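Local coordinates for protein type III secretion system effector HopBA1 (Pseudomonas syringae pv. aptata, PDB 5T09) that acts as a virulence factor recognized by the Arabidopsis disease resistance protein RBA1, whose self-association it enhances, leading to plant cell death, at residues K160-L163 against A164-V167. Residues are numbered along the deposited sequence; the frame is centred on the assembly and turned at random.
Sequences KKRL and ALNV
Bends at the second and third torsions of Arg162 (chi2 -77°, chi3 -56°) curl its chain so that the guanidinium lies beside the side chain of Leu165, whose CG lies anti to its own carbonyl carbon. The two side chains therefore run across each other at a slant, and Leu165 CD1 settles over one face of the guanidinium, 3.7 Å from Arg162 NH1. The methyl covers the flat group without taking up its N-H donors; Arg162 NH2 also forms a salt bridge with Glu83 OE2, which would help fix the rotation of the group.

Along the backbone, the bonding shifts from a shared N-H to single acceptors. Ala164 N donates to Lys161 O at 3.1 Å and, weakly, to Lys160 O at 3.3 Å, so one N-H is shared between an i to i-3 and an i to i-4 acceptor. The next two bonds are both i to i-3 and much straighter: Leu165 N to Arg162 O (3.1 Å) and, similarly straight, Asn166 N to Leu163 O (3.1 Å, 167° at the hydrogen). The latter closes a type I beta turn from Leu163 to Asn166. Leu165 CB also packs 3.4 Å from Arg162 O, and Asn166 CB lies equally close to Leu163 O. The buried Asn166 amide is satisfied at both ends, OD1 by His193 ND1 and ND2 by Lys203 O. The Asn166 side chain is about 8 Å from the bound potassium ion and touches Met205, a residue of that ion's site.

The turn lies where helix 152-163 gives way to helix 166-179, and these two helices belong to the connection that leads from strand 136-141, at one edge of the mixed sheet, to the interior parallel strand 184-190.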
ATOM      1  N   LYS A 160     -15.370 -10.744  -0.989  1.00 47.70           N
ATOM      2  CA  LYS A 160     -16.413  -9.742  -0.788  1.00 44.56           C
ATOM      3  C   LYS A 160     -16.437  -9.261   0.657  1.00 38.08           C
ATOM      4  O   LYS A 160     -16.585  -8.062   0.918  1.00 34.97           O
ATOM      5  CB  LYS A 160     -17.782 -10.307  -1.170  1.00 44.74           C
ATOM      6  CG  LYS A 160     -17.895 -10.817  -2.596  1.00 55.23           C
ATOM      7  CD  LYS A 160     -18.094  -9.689  -3.586  1.00 58.05           C
ATOM      8  CE  LYS A 160     -18.415 -10.232  -4.964  1.00 54.18           C
ATOM      9  NZ  LYS A 160     -18.607  -9.140  -5.954  1.00 56.83           N
ATOM     10  N   LYS A 161     -16.305 -10.184   1.613  1.00 40.25           N
ATOM     11  CA  LYS A 161     -16.292  -9.790   3.017  1.00 43.10           C
ATOM     12  C   LYS A 161     -15.064  -8.947   3.335  1.00 44.97           C
ATOM     13  O   LYS A 161     -15.164  -7.935   4.036  1.00 40.46           O
ATOM     14  CB  LYS A 161     -16.348 -11.027   3.911  1.00 44.20           C
ATOM     15  CG  LYS A 161     -17.660 -11.801   3.817  1.00 55.98           C
ATOM     16  CD  LYS A 161     -17.576 -13.151   4.524  1.00 69.93           C
ATOM     17  CE  LYS A 161     -18.864 -13.949   4.364  1.00 78.58           C
ATOM     18  NZ  LYS A 161     -18.736 -15.335   4.896  1.00 83.90           N
ATOM     19  N   ARG A 162     -13.898  -9.341   2.818  1.00 44.11           N
ATOM     20  CA  ARG A 162     -12.689  -8.549   3.023  1.00 41.90           C
ATOM     21  C   ARG A 162     -12.860  -7.134   2.488  1.00 42.91           C
ATOM     22  O   ARG A 162     -12.454  -6.164   3.138  1.00 43.93           O
ATOM     23  CB  ARG A 162     -11.496  -9.229   2.350  1.00 40.83           C
ATOM     24  CG  ARG A 162     -11.059 -10.533   2.999  1.00 47.15           C
ATOM     25  CD  ARG A 162     -10.281 -10.282   4.278  1.00 60.55           C
ATOM     26  NE  ARG A 162      -9.130  -9.410   4.063  1.00 63.73           N
ATOM     27  CZ  ARG A 162      -8.489  -8.768   5.032  1.00 65.27           C
ATOM     28  NH1 ARG A 162      -8.883  -8.892   6.293  1.00 56.79           N
ATOM     29  NH2 ARG A 162      -7.455  -7.992   4.740  1.00 70.93           N
ATOM     30  N   LEU A 163     -13.455  -6.994   1.301  1.00 45.17           N
ATOM     31  CA  LEU A 163     -13.621  -5.670   0.710  1.00 44.28           C
ATOM     32  C   LEU A 163     -14.587  -4.798   1.494  1.00 46.77           C
ATOM     33  O   LEU A 163     -14.579  -3.576   1.313  1.00 47.79           O
ATOM     34  CB  LEU A 163     -14.094  -5.790  -0.738  1.00 48.11           C
ATOM     35  CG  LEU A 163     -12.962  -5.710  -1.766  1.00 61.37           C
ATOM     36  CD1 LEU A 163     -11.916  -6.792  -1.525  1.00 67.16           C
ATOM     37  CD2 LEU A 163     -13.517  -5.803  -3.179  1.00 68.14           C
ATOM     38  N   ALA A 164     -15.410  -5.383   2.365  1.00 46.37           N
ATOM     39  CA  ALA A 164     -16.280  -4.571   3.207  1.00 46.69           C
ATOM     40  C   ALA A 164     -15.484  -3.680   4.149  1.00 40.77           C
ATOM     41  O   ALA A 164     -16.029  -2.700   4.669  1.00 46.64           O
ATOM     42  CB  ALA A 164     -17.226  -5.465   4.012  1.00 53.69           C
ATOM     43  N   LEU A 165     -14.208  -3.993   4.374  1.00 39.12           N
ATOM     44  CA  LEU A 165     -13.368  -3.208   5.269  1.00 44.04           C
ATOM     45  C   LEU A 165     -12.834  -1.938   4.626  1.00 43.84           C
ATOM     46  O   LEU A 165     -12.248  -1.115   5.332  1.00 42.19           O
ATOM     47  CB  LEU A 165     -12.185  -4.051   5.751  1.00 47.32           C
ATOM     48  CG  LEU A 165     -12.509  -5.316   6.543  1.00 53.82           C
ATOM     49  CD1 LEU A 165     -11.227  -6.069   6.855  1.00 51.94           C
ATOM     50  CD2 LEU A 165     -13.262  -4.979   7.822  1.00 63.62           C
ATOM     51  N   ASN A 166     -13.006  -1.765   3.313  1.00 43.38           N
ATOM     52  CA  ASN A 166     -12.458  -0.592   2.640  1.00 44.96           C
ATOM     53  C   ASN A 166     -12.917   0.695   3.311  1.00 38.07           C
ATOM     54  O   ASN A 166     -12.130   1.630   3.486  1.00 41.91           O
ATOM     55  CB  ASN A 166     -12.862  -0.597   1.165  1.00 42.65           C
ATOM     56  CG  ASN A 166     -11.982  -1.490   0.323  1.00 38.25           C
ATOM     57  OD1 ASN A 166     -11.251  -2.331   0.846  1.00 42.32           O
ATOM     58  ND2 ASN A 166     -12.037  -1.305  -0.991  1.00 36.38           N
ATOM     59  N   VAL A 167     -14.192   0.759   3.694  1.00 38.84           N
ATOM     60  CA  VAL A 167     -14.720   1.969   4.310  1.00 42.23           C
ATOM     61  C   VAL A 167     -13.984   2.277   5.606  1.00 37.22           C
ATOM     62  O   VAL A 167     -13.772   3.448   5.945  1.00 39.00           O
ATOM     63  CB  VAL A 167     -16.241   1.825   4.530  1.00 42.18           C
ATOM     64  CG1 VAL A 167     -16.550   0.774   5.588  1.00 43.77           C
ATOM     65  CG2 VAL A 167     -16.844   3.152   4.902  1.00 53.63           C
TER